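Local coordinates for protein uncharacterized esterase YxiM (PDB 2O14) that probably acts as an esterase of the GDSL lipolytic family, joining a hydrolase domain to a galactose-binding-like domain that carries a manganese ion, at residues S181-I195 against H342-V356. Numbering follows the deposited sequence.
Sequences SSKQAGWGQMLPHYI and HPNRAGADALARLAV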
loop_
_atom_site.group_PDB
_atom_site.type_symbol
_atom_site.label_atom_id
_atom_site.label_comp_id
_atom_site.label_asym_id
_atom_site.label_seq_id
_atom_site.Cartn_x
_atom_site.Cartn_y
_atom_site.Cartn_z
ATOM N N SER A 181 -2.924 -7.792 -13.026
ATOM C CA SER A 181 -2.636 -9.076 -13.643
ATOM C C SER A 181 -2.166 -10.139 -12.658
ATOM O O SER A 181 -2.108 -11.318 -12.998
ATOM C CB SER A 181 -1.572 -8.878 -14.725
ATOM O OG SER A 181 -1.178 -10.114 -15.284
ATOM N N SER A 182 -1.838 -9.726 -11.439
ATOM C CA SER A 182 -1.344 -10.658 -10.431
ATOM C C SER A 182 -2.286 -11.816 -10.118
ATOM O O SER A 182 -3.490 -11.633 -9.928
ATOM C CB SER A 182 -0.996 -9.912 -9.134
ATOM O OG SER A 182 -2.108 -9.211 -8.604
ATOM N N LYS A 183 -1.706 -13.011 -10.073
ATOM C CA LYS A 183 -2.425 -14.245 -9.779
ATOM C C LYS A 183 -2.948 -14.190 -8.341
ATOM O O LYS A 183 -4.020 -14.709 -8.033
ATOM C CB LYS A 183 -1.475 -15.431 -9.957
ATOM C CG LYS A 183 -2.091 -16.800 -9.747
ATOM C CD LYS A 183 -1.016 -17.875 -9.845
ATOM C CE LYS A 183 -1.596 -19.269 -9.679
ATOM N NZ LYS A 183 -0.531 -20.312 -9.721
ATOM N N GLN A 184 -2.170 -13.556 -7.471
ATOM C CA GLN A 184 -2.530 -13.398 -6.070
ATOM C C GLN A 184 -2.893 -11.932 -5.854
ATOM O O GLN A 184 -2.494 -11.067 -6.637
ATOM C CB GLN A 184 -1.344 -13.767 -5.175
ATOM C CG GLN A 184 -1.691 -13.892 -3.694
ATOM C CD GLN A 184 -0.494 -14.278 -2.841
ATOM O OE1 GLN A 184 0.503 -14.796 -3.348
ATOM N NE2 GLN A 184 -0.596 -14.044 -1.536
ATOM N N ALA A 185 -3.647 -11.652 -4.798
ATOM C CA ALA A 185 -4.032 -10.280 -4.496
ATOM C C ALA A 185 -4.634 -10.136 -3.099
ATOM O O ALA A 185 -5.172 -11.090 -2.539
ATOM C CB ALA A 185 -5.017 -9.774 -5.547
ATOM N N GLY A 186 -4.515 -8.941 -2.532
ATOM C CA GLY A 186 -5.084 -8.681 -1.222
ATOM C C GLY A 186 -6.382 -7.973 -1.538
ATOM O O GLY A 186 -6.461 -7.310 -2.568
ATOM N N TRP A 187 -7.400 -8.086 -0.692
ATOM C CA TRP A 187 -8.656 -7.429 -1.031
ATOM C C TRP A 187 -8.564 -5.910 -1.077
ATOM O O TRP A 187 -9.414 -5.256 -1.671
ATOM C CB TRP A 187 -9.809 -7.885 -0.116
ATOM C CG TRP A 187 -9.767 -7.463 1.327
ATOM C CD1 TRP A 187 -9.320 -8.199 2.388
ATOM C CD2 TRP A 187 -10.299 -6.250 1.878
ATOM N NE1 TRP A 187 -9.551 -7.526 3.565
ATOM C CE2 TRP A 187 -10.150 -6.327 3.281
ATOM C CE3 TRP A 187 -10.891 -5.107 1.321
ATOM C CZ2 TRP A 187 -10.573 -5.305 4.137
ATOM C CZ3 TRP A 187 -11.313 -4.089 2.173
ATOM C CH2 TRP A 187 -11.150 -4.196 3.565
ATOM N N GLY A 188 -7.524 -5.349 -0.469
ATOM C CA GLY A 188 -7.356 -3.909 -0.514
ATOM C C GLY A 188 -6.977 -3.512 -1.932
ATOM O O GLY A 188 -7.200 -2.383 -2.368
ATOM N N GLN A 189 -6.399 -4.458 -2.660
ATOM C CA GLN A 189 -5.993 -4.222 -4.037
ATOM C C GLN A 189 -7.218 -4.220 -4.955
ATOM O O GLN A 189 -7.196 -3.619 -6.028
ATOM C CB GLN A 189 -5.011 -5.309 -4.475
ATOM C CG GLN A 189 -4.648 -5.295 -5.954
ATOM C CD GLN A 189 -3.702 -6.426 -6.325
ATOM O OE1 GLN A 189 -3.442 -6.676 -7.504
ATOM N NE2 GLN A 189 -3.180 -7.116 -5.314
HETATM N N MSE A 190 -8.284 -4.893 -4.522
HETATM C CA MSE A 190 -9.515 -4.973 -5.308
HETATM C C MSE A 190 -10.562 -3.951 -4.879
HETATM O O MSE A 190 -11.586 -3.783 -5.539
HETATM C CB MSE A 190 -10.115 -6.377 -5.215
HETATM C CG MSE A 190 -10.108 -7.121 -6.534
HETATM SE SE MSE A 190 -8.321 -7.390 -7.226
HETATM C CE MSE A 190 -8.050 -9.189 -6.574
ATOM N N LEU A 191 -10.300 -3.276 -3.770
ATOM C CA LEU A 191 -11.208 -2.267 -3.250
ATOM C C LEU A 191 -11.609 -1.239 -4.307
ATOM O O LEU A 191 -12.794 -0.936 -4.476
ATOM C CB LEU A 191 -10.556 -1.543 -2.075
ATOM C CG LEU A 191 -11.357 -1.419 -0.783
ATOM C CD1 LEU A 191 -10.597 -0.491 0.157
ATOM C CD2 LEU A 191 -12.755 -0.875 -1.058
ATOM N N PRO A 192 -10.627 -0.682 -5.035
ATOM C CA PRO A 192 -10.977 0.313 -6.053
ATOM C C PRO A 192 -12.044 -0.121 -7.060
ATOM O O PRO A 192 -12.720 0.721 -7.654
ATOM C CB PRO A 192 -9.625 0.649 -6.698
ATOM C CG PRO A 192 -8.768 -0.544 -6.397
ATOM C CD PRO A 192 -9.174 -0.923 -5.005
ATOM N N HIS A 193 -12.213 -1.430 -7.232
ATOM C CA HIS A 193 -13.212 -1.956 -8.162
ATOM C C HIS A 193 -14.615 -1.929 -7.556
ATOM O O HIS A 193 -15.575 -2.364 -8.195
ATOM C CB HIS A 193 -12.880 -3.402 -8.553
ATOM C CG HIS A 193 -11.548 -3.568 -9.216
ATOM N ND1 HIS A 193 -10.366 -3.184 -8.620
ATOM C CD2 HIS A 193 -11.208 -4.103 -10.413
ATOM C CE1 HIS A 193 -9.355 -3.475 -9.420
ATOM N NE2 HIS A 193 -9.838 -4.034 -10.515
ATOM N N TYR A 194 -14.740 -1.428 -6.330
ATOM C CA TYR A 194 -16.042 -1.396 -5.676
ATOM C C TYR A 194 -16.502 -0.065 -5.105
ATOM O O TYR A 194 -17.653 0.061 -4.701
ATOM C CB TYR A 194 -16.102 -2.474 -4.596
ATOM C CG TYR A 194 -16.218 -3.855 -5.180
ATOM C CD1 TYR A 194 -17.404 -4.278 -5.773
ATOM C CD2 TYR A 194 -15.133 -4.724 -5.189
ATOM C CE1 TYR A 194 -17.510 -5.530 -6.363
ATOM C CE2 TYR A 194 -15.225 -5.981 -5.779
ATOM C CZ TYR A 194 -16.418 -6.376 -6.367
ATOM O OH TYR A 194 -16.515 -7.603 -6.977
ATOM N N ILE A 195 -15.621 0.925 -5.052
ATOM C CA ILE A 195 -16.034 2.231 -4.555
ATOM C C ILE A 195 -15.855 3.215 -5.706
ATOM O O ILE A 195 -15.225 2.886 -6.710
ATOM C CB ILE A 195 -15.203 2.690 -3.323
ATOM C CG1 ILE A 195 -13.860 3.265 -3.764
ATOM C CG2 ILE A 195 -14.995 1.521 -2.369
ATOM C CD1 ILE A 195 -12.968 2.272 -4.431
ATOM N N HIS A 342 -3.812 -17.568 1.983
ATOM C CA HIS A 342 -3.799 -16.447 1.046
ATOM C C HIS A 342 -4.819 -16.502 -0.082
ATOM O O HIS A 342 -4.810 -17.421 -0.904
ATOM C CB HIS A 342 -2.398 -16.295 0.445
ATOM C CG HIS A 342 -1.320 -16.166 1.472
ATOM N ND1 HIS A 342 -0.333 -17.113 1.637
ATOM C CD2 HIS A 342 -1.094 -15.218 2.412
ATOM C CE1 HIS A 342 0.455 -16.754 2.636
ATOM N NE2 HIS A 342 0.015 -15.608 3.123
ATOM N N PRO A 343 -5.716 -15.506 -0.140
ATOM C CA PRO A 343 -6.733 -15.466 -1.193
ATOM C C PRO A 343 -6.053 -15.205 -2.532
ATOM O O PRO A 343 -4.960 -14.630 -2.572
ATOM C CB PRO A 343 -7.613 -14.284 -0.787
ATOM C CG PRO A 343 -7.427 -14.196 0.696
ATOM C CD PRO A 343 -5.953 -14.446 0.854
ATOM N N ASN A 344 -6.675 -15.648 -3.620
ATOM C CA ASN A 344 -6.122 -15.376 -4.940
ATOM C C ASN A 344 -6.889 -14.148 -5.408
ATOM O O ASN A 344 -7.628 -13.552 -4.624
ATOM C CB ASN A 344 -6.347 -16.546 -5.907
ATOM C CG ASN A 344 -7.796 -16.990 -5.967
ATOM O OD1 ASN A 344 -8.719 -16.175 -5.935
ATOM N ND2 ASN A 344 -8.002 -18.298 -6.073
ATOM N N ARG A 345 -6.730 -13.765 -6.668
ATOM C CA ARG A 345 -7.433 -12.593 -7.173
ATOM C C ARG A 345 -8.953 -12.708 -6.991
ATOM O O ARG A 345 -9.605 -11.762 -6.534
ATOM C CB ARG A 345 -7.083 -12.370 -8.649
ATOM C CG ARG A 345 -7.791 -11.186 -9.297
ATOM C CD ARG A 345 -7.164 -10.857 -10.636
ATOM N NE ARG A 345 -5.859 -10.218 -10.476
ATOM C CZ ARG A 345 -5.685 -8.918 -10.264
ATOM N NH1 ARG A 345 -6.731 -8.110 -10.193
ATOM N NH2 ARG A 345 -4.464 -8.427 -10.108
ATOM N N ALA A 346 -9.512 -13.868 -7.337
ATOM C CA ALA A 346 -10.952 -14.097 -7.210
ATOM C C ALA A 346 -11.400 -13.972 -5.758
ATOM O O ALA A 346 -12.387 -13.305 -5.461
ATOM C CB ALA A 346 -11.317 -15.478 -7.753
ATOM N N GLY A 347 -10.675 -14.621 -4.853
ATOM C CA GLY A 347 -11.028 -14.536 -3.446
ATOM C C GLY A 347 -10.894 -13.114 -2.928
ATOM O O GLY A 347 -11.724 -12.639 -2.147
ATOM N N ALA A 348 -9.843 -12.427 -3.362
ATOM C CA ALA A 348 -9.605 -11.052 -2.946
ATOM C C ALA A 348 -10.734 -10.158 -3.447
ATOM O O ALA A 348 -11.168 -9.232 -2.758
ATOM C CB ALA A 348 -8.268 -10.570 -3.496
ATOM N N ASP A 349 -11.218 -10.444 -4.650
ATOM C CA ASP A 349 -12.294 -9.653 -5.226
ATOM C C ASP A 349 -13.621 -9.846 -4.493
ATOM O O ASP A 349 -14.384 -8.896 -4.324
ATOM C CB ASP A 349 -12.454 -9.987 -6.707
ATOM C CG ASP A 349 -13.540 -9.173 -7.364
ATOM O OD1 ASP A 349 -14.725 -9.533 -7.208
ATOM O OD2 ASP A 349 -13.214 -8.161 -8.019
ATOM N N ALA A 350 -13.896 -11.070 -4.054
ATOM C CA ALA A 350 -15.134 -11.348 -3.331
ATOM C C ALA A 350 -15.081 -10.726 -1.933
ATOM O O ALA A 350 -16.085 -10.226 -1.423
ATOM C CB ALA A 350 -15.359 -12.854 -3.229
ATOM N N LEU A 351 -13.906 -10.764 -1.314
ATOM C CA LEU A 351 -13.738 -10.185 0.013
ATOM C C LEU A 351 -13.968 -8.676 -0.049
ATOM O O LEU A 351 -14.632 -8.104 0.816
ATOM C CB LEU A 351 -12.333 -10.474 0.551
ATOM C CG LEU A 351 -12.058 -11.913 1.003
ATOM C CD1 LEU A 351 -10.586 -12.084 1.360
ATOM C CD2 LEU A 351 -12.928 -12.228 2.201
ATOM N N ALA A 352 -13.424 -8.038 -1.080
ATOM C CA ALA A 352 -13.579 -6.597 -1.245
ATOM C C ALA A 352 -15.049 -6.266 -1.467
ATOM O O ALA A 352 -15.564 -5.294 -0.919
ATOM C CB ALA A 352 -12.741 -6.106 -2.431
ATOM N N ARG A 353 -15.710 -7.085 -2.280
ATOM C CA ARG A 353 -17.123 -6.918 -2.593
ATOM C C ARG A 353 -17.943 -6.962 -1.311
ATOM O O ARG A 353 -18.781 -6.095 -1.063
ATOM C CB ARG A 353 -17.566 -8.035 -3.541
ATOM C CG ARG A 353 -19.020 -7.974 -3.982
ATOM C CD ARG A 353 -19.322 -9.072 -5.010
ATOM N NE ARG A 353 -19.187 -10.417 -4.452
ATOM C CZ ARG A 353 -19.968 -10.909 -3.493
ATOM N NH1 ARG A 353 -20.945 -10.170 -2.980
ATOM N NH2 ARG A 353 -19.770 -12.141 -3.039
ATOM N N LEU A 354 -17.694 -7.981 -0.497
ATOM C CA LEU A 354 -18.401 -8.136 0.768
ATOM C C LEU A 354 -18.150 -6.950 1.690
ATOM O O LEU A 354 -19.071 -6.453 2.344
ATOM C CB LEU A 354 -17.958 -9.425 1.468
ATOM C CG LEU A 354 -18.383 -10.738 0.800
ATOM C CD1 LEU A 354 -17.678 -11.916 1.456
ATOM C CD2 LEU A 354 -19.900 -10.878 0.900
ATOM N N ALA A 355 -16.900 -6.501 1.741
ATOM C CA ALA A 355 -16.528 -5.384 2.593
ATOM C C ALA A 355 -17.337 -4.134 2.268
ATOM O O ALA A 355 -17.934 -3.528 3.155
ATOM C CB ALA A 355 -15.029 -5.095 2.458
ATOM N N VAL A 356 -17.356 -3.750 0.997
ATOM C CA VAL A 356 -18.088 -2.555 0.575
ATOM C C VAL A 356 -19.602 -2.731 0.727
ATOM O O VAL A 356 -20.311 -1.796 1.112
ATOM C CB VAL A 356 -17.736 -2.185 -0.885
ATOM C CG1 VAL A 356 -18.571 -1.006 -1.345
ATOM C CG2 VAL A 356 -16.250 -1.840 -0.982
HETATM O O HOH W 1 -3.296 -13.179 -0.607
#
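Arg345, in the first turn of helix 345-361, bonds the loop at Ser182 and Lys183, with side chain and backbone. Its backbone N donates to Lys183 O, and its NE, 2.8 Å from Ser182 O, meets that carbonyl near the guanidinium plane with an N-H...O angle of 157°. The bend at chi3 (-73°) turns the edge of the guanidinium to Ser182 O; NH2 adds a weak bond to Ser182 OG and also hydrogen-bonds Leu179 O. Farther along, Tyr194 OH donates to Asp349 OD1 (2.6 Å) from the syn side, 31° out of the carboxylate plane. A water accepts from Gln184 NE2 and lies 3.0 Å from Pro343 O, to which it can donate.

Apolar contacts run along the helix. Selenomethionine Met190 is a knob among Arg345, Ala348, Asp349 and Ala352, its CE over one guanidinium face and tight against Ala348 CB (3.4 Å). The Tyr194 ring lies on the helix in a CH-pi contact, Arg353 CA 3.7 Å from its centroid. Trp187 CB packs on Leu351 CB (3.7 Å), while CZ3 reaches Ala355 CB. Val356 CG2 meets Leu191 CD2, Tyr194 CB and Ile195 CG2.

Asn344 is the N-cap, its OD1 accepting from Gly347 N (2.7 Å). Nearby, His342 ND1 bonds Asp339 and its side chain nears Ser171, the probable catalytic residues. In this SGNH-type fold, Trp187 and Leu191 reach Met235 on strand 233-237, and helix 315-326 flanks Trp187, Leu351 and Leu354.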